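Lys-gingipain catalytic subunit (Porphyromonas gingivalis, PDB 6I9A) cleaves proteins after lysine as a secreted cysteine endopeptidase of family C25, degrading proteins such as haemoglobin, collagen and immunoglobulins. Local coordinates at residues Ala50-Gly53 against Ser58-Ala61; Lys147-Lys152 against Lys238-Leu243; Glu151-Ile156 against Tyr178-Glu183. One frame throughout, in Å; residues are numbered along the deposited sequence. Where two conformers were deposited one is given.

Contact 1: residues Ala50-Gly53 against Ser58-Ala61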
loop_
_atom_site.group_PDB
_atom_site.type_symbol
_atom_site.label_atom_id
_atom_site.label_comp_id
_atom_site.label_asym_id
_atom_site.label_seq_id
_atom_site.Cartn_x
_atom_site.Cartn_y
_atom_site.Cartn_z
ATOM N N ALA A 50 3.147 -28.948 0.556
ATOM C CA ALA A 50 3.606 -29.635 -0.651
ATOM C C ALA A 50 3.453 -28.761 -1.894
ATOM O O ALA A 50 4.401 -28.635 -2.689
ATOM C CB ALA A 50 2.821 -30.953 -0.852
ATOM N N GLU A 51 2.268 -28.191 -2.075
ATOM C CA GLU A 51 1.941 -27.481 -3.297
ATOM C C GLU A 51 2.705 -26.165 -3.417
ATOM O O GLU A 51 2.881 -25.677 -4.533
ATOM C CB GLU A 51 0.441 -27.222 -3.399
ATOM C CG GLU A 51 -0.367 -28.455 -3.818
ATOM C CD GLU A 51 -1.873 -28.242 -3.827
ATOM O OE1 GLU A 51 -2.620 -29.248 -3.863
ATOM O OE2 GLU A 51 -2.310 -27.069 -3.805
ATOM N N VAL A 52 3.160 -25.579 -2.296
ATOM C CA VAL A 52 3.889 -24.307 -2.311
ATOM C C VAL A 52 5.363 -24.555 -2.495
ATOM O O VAL A 52 6.032 -23.860 -3.282
ATOM C CB VAL A 52 3.638 -23.541 -0.987
ATOM C CG1 VAL A 52 4.406 -22.214 -0.954
ATOM C CG2 VAL A 52 2.154 -23.256 -0.779
ATOM N N GLY A 53 5.896 -25.501 -1.754
ATOM C CA GLY A 53 7.323 -25.770 -1.788
ATOM C C GLY A 53 8.111 -24.662 -1.116
ATOM O O GLY A 53 7.546 -23.795 -0.417
ATOM N N SER A 58 8.986 -23.078 -7.219
ATOM C CA SER A 58 7.776 -23.736 -6.740
ATOM C C SER A 58 6.777 -22.677 -6.248
ATOM O O SER A 58 5.584 -22.803 -6.500
ATOM C CB SER A 58 8.127 -24.748 -5.643
ATOM O OG SER A 58 8.518 -24.144 -4.412
ATOM N N ILE A 59 7.272 -21.666 -5.525
ATOM C CA ILE A 59 6.374 -20.654 -4.983
ATOM C C ILE A 59 5.718 -19.877 -6.127
ATOM O O ILE A 59 4.506 -19.630 -6.099
ATOM C CB ILE A 59 7.164 -19.720 -4.017
ATOM C CG1 ILE A 59 7.570 -20.492 -2.746
ATOM C CG2 ILE A 59 6.333 -18.436 -3.696
ATOM C CD1 ILE A 59 8.652 -19.797 -1.966
ATOM N N LYS A 60 6.511 -19.513 -7.143
ATOM C CA LYS A 60 5.957 -18.803 -8.286
ATOM C C LYS A 60 4.909 -19.678 -9.022
ATOM O O LYS A 60 3.818 -19.196 -9.391
ATOM C CB LYS A 60 7.096 -18.376 -9.223
ATOM C CG LYS A 60 6.629 -17.600 -10.458
ATOM C CD LYS A 60 7.863 -16.905 -11.176
ATOM C CE LYS A 60 8.891 -17.829 -11.703
ATOM N NZ LYS A 60 9.844 -17.027 -12.514
ATOM N N ALA A 61 5.233 -20.981 -9.253
ATOM C CA ALA A 61 4.279 -21.818 -9.969
ATOM C C ALA A 61 2.971 -21.937 -9.169
ATOM O O ALA A 61 1.895 -21.925 -9.767
ATOM C CB ALA A 61 4.878 -23.195 -10.224
HETATM O O HOH W 1 4.533 -25.320 -6.909
#
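V52 and G53 face I59 and S58 across the turn that leads into helix 56-72, the CA atoms of V52 and I59 lying 5.2 Å apart, and residues 50-52 hold helical backbone angles without forming a regular helix. The pairing rests on one direct polar link: S58 OG donates to V52 O at 2.7 Å. The donor sits in the carbonyl plane on a lone pair, with a C=O...donor angle of 134°. The torsion of S58 explains the reach, because chi1 of 71° sets OG between its own backbone N and carbonyl carbon, turned back onto the preceding loop. The backbone N of I59 also lies 3.4 Å from V52 O, but its angle is too poor for a bond. G53 meets the same serine through its CA, 3.3 Å from S58 OG, and has a positive phi of 71° where the loop turns toward the helix. On the buried flank V52 CG1 touches I59 CG1 at 4.0 Å, the two side chains crossing obliquely, while F62 packs on V52 and Y105 on I59. A water lies 2.9 Å from E51 O and 2.8 Å from S58 O and can donate to either carbonyl. The chemistry thus implies that the serine hydroxyl bonded to V52 O, together with the apolar V52-I59 contact, ties the incoming loop to the first turn of the helix.

Contact 2: residues Lys147-Lys152 against Lys238-Leu243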
loop_
_atom_site.group_PDB
_atom_site.type_symbol
_atom_site.label_atom_id
_atom_site.label_comp_id
_atom_site.label_asym_id
_atom_site.label_seq_id
_atom_site.Cartn_x
_atom_site.Cartn_y
_atom_site.Cartn_z
ATOM N N LYS A 147 -5.298 11.669 16.632
ATOM C CA LYS A 147 -5.649 11.621 15.168
ATOM C C LYS A 147 -5.193 12.874 14.434
ATOM O O LYS A 147 -5.116 12.840 13.198
ATOM C CB LYS A 147 -7.151 11.353 14.978
ATOM C CG LYS A 147 -7.508 9.996 15.601
ATOM C CD LYS A 147 -8.968 9.714 15.538
ATOM C CE LYS A 147 -9.279 8.272 15.910
ATOM N NZ LYS A 147 -8.949 7.899 17.339
ATOM N N SER A 148 -4.853 13.952 15.154
ATOM C CA SER A 148 -4.407 15.170 14.462
ATOM C C SER A 148 -3.128 14.933 13.618
ATOM O O SER A 148 -2.890 15.701 12.690
ATOM C CB SER A 148 -4.184 16.313 15.440
ATOM O OG SER A 148 -2.978 16.149 16.152
ATOM N N TYR A 149 -2.335 13.907 13.937
ATOM C CA TYR A 149 -1.107 13.647 13.163
ATOM C C TYR A 149 -1.486 13.342 11.706
ATOM O O TYR A 149 -0.652 13.487 10.816
ATOM C CB TYR A 149 -0.228 12.572 13.797
ATOM C CG TYR A 149 -0.439 11.167 13.269
ATOM C CD1 TYR A 149 -1.517 10.387 13.696
ATOM C CD2 TYR A 149 0.429 10.624 12.335
ATOM C CE1 TYR A 149 -1.716 9.107 13.202
ATOM C CE2 TYR A 149 0.238 9.351 11.823
ATOM C CZ TYR A 149 -0.829 8.586 12.269
ATOM O OH TYR A 149 -1.073 7.315 11.797
ATOM N N LEU A 150 -2.688 12.826 11.481
ATOM C CA LEU A 150 -3.141 12.459 10.138
ATOM C C LEU A 150 -3.261 13.697 9.240
ATOM O O LEU A 150 -3.275 13.577 8.000
ATOM C CB LEU A 150 -4.496 11.758 10.228
ATOM C CG LEU A 150 -4.470 10.409 10.914
ATOM C CD1 LEU A 150 -5.860 9.835 11.059
ATOM C CD2 LEU A 150 -3.592 9.406 10.147
ATOM N N GLU A 151 -3.282 14.906 9.826
ATOM C CA GLU A 151 -3.441 16.160 9.098
ATOM C C GLU A 151 -2.087 16.774 8.743
ATOM O O GLU A 151 -2.041 17.949 8.330
ATOM C CB GLU A 151 -4.281 17.149 9.927
ATOM C CG GLU A 151 -5.654 16.538 10.273
ATOM C CD GLU A 151 -6.471 17.437 11.190
ATOM O OE1 GLU A 151 -7.591 17.825 10.793
ATOM O OE2 GLU A 151 -5.980 17.767 12.307
ATOM N N LYS A 152 -1.014 15.997 8.855
ATOM C CA LYS A 152 0.345 16.521 8.681
ATOM C C LYS A 152 1.142 15.616 7.762
ATOM O O LYS A 152 0.972 14.388 7.810
ATOM C CB LYS A 152 1.021 16.618 10.060
ATOM C CG LYS A 152 0.115 17.298 11.109
ATOM C CD LYS A 152 0.822 17.485 12.432
ATOM C CE LYS A 152 -0.125 18.042 13.478
ATOM N NZ LYS A 152 0.499 18.025 14.816
ATOM N N LYS A 238 5.466 6.912 18.510
ATOM C CA LYS A 238 4.535 5.921 19.020
ATOM C C LYS A 238 3.136 6.371 18.684
ATOM O O LYS A 238 2.775 7.539 18.859
ATOM C CB LYS A 238 4.741 5.692 20.530
ATOM C CG LYS A 238 3.737 4.685 21.130
ATOM C CD LYS A 238 4.061 4.327 22.574
ATOM C CE LYS A 238 2.915 3.577 23.220
ATOM N NZ LYS A 238 3.195 3.247 24.636
ATOM N N ASP A 239 2.327 5.422 18.155
ATOM C CA ASP A 239 0.935 5.609 17.796
ATOM C C ASP A 239 0.726 6.594 16.651
ATOM O O ASP A 239 -0.403 6.992 16.402
ATOM C CB ASP A 239 0.106 6.045 19.020
ATOM C CG ASP A 239 0.032 5.067 20.178
ATOM O OD1 ASP A 239 0.293 3.878 19.981
ATOM O OD2 ASP A 239 -0.241 5.512 21.303
ATOM N N LYS A 240 1.786 6.927 15.892
ATOM C CA LYS A 240 1.667 7.913 14.810
ATOM C C LYS A 240 2.354 7.388 13.556
ATOM O O LYS A 240 3.382 7.920 13.093
ATOM C CB LYS A 240 2.274 9.246 15.281
ATOM C CG LYS A 240 1.420 9.896 16.411
ATOM C CD LYS A 240 2.056 11.196 16.899
ATOM C CE LYS A 240 3.368 10.992 17.610
ATOM N NZ LYS A 240 3.807 12.187 18.441
ATOM N N TYR A 241 1.785 6.302 12.999
ATOM C CA TYR A 241 2.452 5.577 11.935
ATOM C C TYR A 241 2.111 6.130 10.576
ATOM O O TYR A 241 0.988 6.485 10.257
ATOM C CB TYR A 241 2.117 4.066 12.030
ATOM C CG TYR A 241 2.344 3.589 13.451
ATOM C CD1 TYR A 241 3.567 3.795 14.088
ATOM C CD2 TYR A 241 1.298 3.054 14.192
ATOM C CE1 TYR A 241 3.739 3.480 15.436
ATOM C CE2 TYR A 241 1.469 2.703 15.550
ATOM C CZ TYR A 241 2.694 2.925 16.157
ATOM O OH TYR A 241 2.921 2.646 17.489
ATOM N N PHE A 242 3.136 6.140 9.696
ATOM C CA PHE A 242 3.004 6.764 8.378
ATOM C C PHE A 242 3.220 5.783 7.220
ATOM O O PHE A 242 3.802 4.690 7.383
ATOM C CB PHE A 242 3.975 7.981 8.268
ATOM C CG PHE A 242 5.410 7.708 8.696
ATOM C CD1 PHE A 242 6.310 7.041 7.859
ATOM C CD2 PHE A 242 5.877 8.192 9.915
ATOM C CE1 PHE A 242 7.611 6.795 8.285
ATOM C CE2 PHE A 242 7.173 7.966 10.320
ATOM C CZ PHE A 242 8.039 7.304 9.511
ATOM N N LEU A 243 2.815 6.253 6.034
ATOM C CA LEU A 243 3.292 5.688 4.769
ATOM C C LEU A 243 4.510 6.527 4.364
ATOM O O LEU A 243 4.441 7.765 4.413
ATOM C CB LEU A 243 2.190 5.867 3.719
ATOM C CG LEU A 243 2.637 5.622 2.260
ATOM C CD1 LEU A 243 3.135 4.191 2.021
ATOM C CD2 LEU A 243 1.491 5.910 1.307
HETATM O O HOH W 2 -0.963 5.529 13.973
#
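Y149 reaches from the 3-10 segment 147-150 to the backbone of D239-Y241, and nearly all of the contact passes through its ring and hydroxyl. The tight part is a CH-pi contact: K240 CA stands over one face, 3.6 Å from the centroid of the Y149 ring and 14° off the ring normal. K240 CB extends the cover to Y149 CD2 at 3.7 Å. At the far end of the ring Y149 OH donates to Y241 O at 2.7 Å, and this oxygen lies at the ring edge near its plane; the donor is tilted 18° from the carbonyl plane of Y241. Face and hydroxyl are therefore both held, which should restrict rotation of the ring. The looser part is bridged by a water that donates to Y149 OH at 2.8 Å, accepts from Y241 N at 3.0 Å, and makes a weak bond to D239 O. At the other end of the ring, by Y149 CB, the lysine chain, bent at chi3 (-67°), carries its amine away to T206 O. Y241 turns back within its own segment, where its OH accepts from D239 N at 2.9 Å. Y139 and M138 of helix 126-141 pack on Y149 and D239 respectively. The arrangement joins the turns that enter parallel strands 152-157 and 242-247, with strand 210-214 between them, in the six-stranded sheet of this clan CD peptidase's alpha/beta catalytic domain.

Contact 3: residues Glu151-Ile156 against Tyr178-Glu183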
loop_
_atom_site.group_PDB
_atom_site.type_symbol
_atom_site.label_atom_id
_atom_site.label_comp_id
_atom_site.label_asym_id
_atom_site.label_seq_id
_atom_site.Cartn_x
_atom_site.Cartn_y
_atom_site.Cartn_z
ATOM N N GLU A 151 -3.282 14.906 9.826
ATOM C CA GLU A 151 -3.441 16.160 9.098
ATOM C C GLU A 151 -2.087 16.774 8.743
ATOM O O GLU A 151 -2.041 17.949 8.330
ATOM C CB GLU A 151 -4.281 17.149 9.927
ATOM C CG GLU A 151 -5.654 16.538 10.273
ATOM C CD GLU A 151 -6.471 17.437 11.190
ATOM O OE1 GLU A 151 -7.591 17.825 10.793
ATOM O OE2 GLU A 151 -5.980 17.767 12.307
ATOM N N LYS A 152 -1.014 15.997 8.855
ATOM C CA LYS A 152 0.345 16.521 8.681
ATOM C C LYS A 152 1.142 15.616 7.762
ATOM O O LYS A 152 0.972 14.388 7.810
ATOM C CB LYS A 152 1.021 16.618 10.060
ATOM C CG LYS A 152 0.115 17.298 11.109
ATOM C CD LYS A 152 0.822 17.485 12.432
ATOM C CE LYS A 152 -0.125 18.042 13.478
ATOM N NZ LYS A 152 0.499 18.025 14.816
ATOM N N VAL A 153 2.032 16.204 6.946
ATOM C CA VAL A 153 2.863 15.429 6.019
ATOM C C VAL A 153 4.246 16.041 5.996
ATOM O O VAL A 153 4.430 17.211 6.390
ATOM C CB VAL A 153 2.289 15.336 4.575
ATOM C CG1 VAL A 153 0.899 14.714 4.566
ATOM C CG2 VAL A 153 2.288 16.688 3.862
ATOM N N LEU A 154 5.222 15.246 5.510
ATOM C CA LEU A 154 6.608 15.676 5.313
ATOM C C LEU A 154 6.991 15.386 3.868
ATOM O O LEU A 154 6.912 14.250 3.401
ATOM C CB LEU A 154 7.526 14.927 6.266
ATOM C CG LEU A 154 9.040 15.211 6.086
ATOM C CD1 LEU A 154 9.395 16.687 6.310
ATOM C CD2 LEU A 154 9.850 14.296 6.969
ATOM N N LEU A 155 7.412 16.461 3.152
ATOM C CA LEU A 155 7.791 16.382 1.721
ATOM C C LEU A 155 9.171 16.975 1.546
ATOM O O LEU A 155 9.417 18.121 1.980
ATOM C CB LEU A 155 6.773 17.174 0.909
ATOM C CG LEU A 155 5.300 16.751 1.053
ATOM C CD1 LEU A 155 4.387 17.716 0.286
ATOM C CD2 LEU A 155 5.088 15.296 0.529
ATOM N N ILE A 156 10.093 16.212 0.959
ATOM C CA ILE A 156 11.477 16.680 0.830
ATOM C C ILE A 156 11.965 16.490 -0.592
ATOM O O ILE A 156 11.981 15.338 -1.108
ATOM C CB ILE A 156 12.401 15.853 1.802
ATOM C CG1 ILE A 156 11.970 16.108 3.274
ATOM C CG2 ILE A 156 13.886 16.245 1.594
ATOM C CD1 ILE A 156 12.610 15.119 4.223
ATOM N N TYR A 178 -1.609 21.011 -5.579
ATOM C CA TYR A 178 -2.886 20.397 -5.847
ATOM C C TYR A 178 -3.477 19.614 -4.695
ATOM O O TYR A 178 -4.718 19.488 -4.692
ATOM C CB TYR A 178 -2.730 19.486 -7.086
ATOM C CG TYR A 178 -2.518 20.331 -8.325
ATOM C CD1 TYR A 178 -3.535 21.160 -8.809
ATOM C CD2 TYR A 178 -1.267 20.392 -8.964
ATOM C CE1 TYR A 178 -3.320 22.008 -9.883
ATOM C CE2 TYR A 178 -1.071 21.194 -10.084
ATOM C CZ TYR A 178 -2.100 22.007 -10.529
ATOM O OH TYR A 178 -1.902 22.746 -11.674
ATOM N N TYR A 179 -2.662 19.049 -3.788
ATOM C CA TYR A 179 -3.229 18.078 -2.839
ATOM C C TYR A 179 -2.791 18.284 -1.389
ATOM O O TYR A 179 -3.646 18.278 -0.513
ATOM C CB TYR A 179 -2.829 16.660 -3.291
ATOM C CG TYR A 179 -3.234 16.409 -4.730
ATOM C CD1 TYR A 179 -4.573 16.450 -5.121
ATOM C CD2 TYR A 179 -2.276 16.158 -5.720
ATOM C CE1 TYR A 179 -4.954 16.231 -6.440
ATOM C CE2 TYR A 179 -2.649 15.926 -7.043
ATOM C CZ TYR A 179 -3.992 15.994 -7.392
ATOM O OH TYR A 179 -4.394 15.809 -8.702
ATOM N N TYR A 180 -1.481 18.370 -1.134
ATOM C CA TYR A 180 -0.975 18.472 0.245
ATOM C C TYR A 180 -1.018 19.917 0.686
ATOM O O TYR A 180 -0.033 20.659 0.619
ATOM C CB TYR A 180 0.442 17.871 0.320
ATOM C CG TYR A 180 0.435 16.393 -0.010
ATOM C CD1 TYR A 180 -0.122 15.468 0.870
ATOM C CD2 TYR A 180 1.023 15.914 -1.180
ATOM C CE1 TYR A 180 -0.166 14.103 0.562
ATOM C CE2 TYR A 180 0.995 14.552 -1.492
ATOM C CZ TYR A 180 0.397 13.655 -0.628
ATOM O OH TYR A 180 0.313 12.308 -0.933
ATOM N N ASN A 181 -2.238 20.313 1.067
ATOM C CA ASN A 181 -2.498 21.708 1.391
ATOM C C ASN A 181 -3.711 21.847 2.313
ATOM O O ASN A 181 -4.434 20.874 2.558
ATOM C CB ASN A 181 -2.648 22.538 0.085
ATOM C CG ASN A 181 -3.776 22.072 -0.779
ATOM O OD1 ASN A 181 -4.888 21.767 -0.333
ATOM N ND2 ASN A 181 -3.509 21.978 -2.078
ATOM N N GLN A 182 -3.919 23.066 2.806
ATOM C CA GLN A 182 -4.985 23.298 3.781
ATOM C C GLN A 182 -6.365 23.062 3.179
ATOM O O GLN A 182 -7.276 22.604 3.895
ATOM C CB GLN A 182 -4.892 24.708 4.373
ATOM C CG GLN A 182 -5.954 24.979 5.479
ATOM C CD GLN A 182 -5.906 24.002 6.670
ATOM O OE1 GLN A 182 -5.155 24.217 7.647
ATOM N NE2 GLN A 182 -6.735 22.926 6.656
ATOM N N GLU A 183 -6.520 23.288 1.874
ATOM C CA GLU A 183 -7.820 23.111 1.206
ATOM C C GLU A 183 -8.222 21.645 1.178
ATOM O O GLU A 183 -9.418 21.336 1.054
ATOM C CB GLU A 183 -7.763 23.697 -0.230
ATOM C CG GLU A 183 -7.577 25.221 -0.225
ATOM C CD GLU A 183 -6.189 25.824 0.060
ATOM O OE1 GLU A 183 -5.180 25.097 0.264
ATOM O OE2 GLU A 183 -6.113 27.071 0.034
#
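With chi1 of -63° at Y180 and -57° at L155, each CG stands anti to its carbonyl carbon, and the two side chains meet at about a right angle. They belong to a beta-alpha-beta crossover: strand 152-157 runs into helix 163-178, and the loop carrying Y180 returns the chain to the neighbouring parallel strand 188-192. Y180 is the centre of an inverse gamma turn, and its CB points toward the strand. V153 and L155, two positions apart, project from the same side of the strand toward it. L155 CD1 bears on the root of the tyrosine, 3.9 Å from Y180 CB and 4.1 Å from Y180 CD2. No hydrogen bond crosses between the segments, so the contact is apolar and rests on methyl groups meeting CB and ring carbons. Around these three buried residues, F317 meets the Y180 ring edge-to-face and F210 lies nearly parallel to it, while I172 and M176 of helix 163-178 touch L155. V153 supplies both of its methyl groups to one ring carbon: CG1 lies 3.9 Å and CG2 4.0 Å from Y180 CD1.

In the fold
All three contacts belong to the C25 peptidase part of the chain, but in two groups. Contacts 2 and 3 share E151 and K152; their centres are about 13 Å apart, and both reach the six-stranded sheet. Contact 1 stands on the opposite side of the chain's centre, beside the four-stranded sheet, with its centre about 39 Å from that of contact 2 and about 43 Å from that of contact 3. None holds a catalytic residue. The L155 side chain of contact 3 comes about 13 Å from the inhibitor KYT-36 and that of Y180 about 10 Å from a sodium ion, whereas the I59 side chain of contact 1 is about 11 Å from that of the calcium ligand F254.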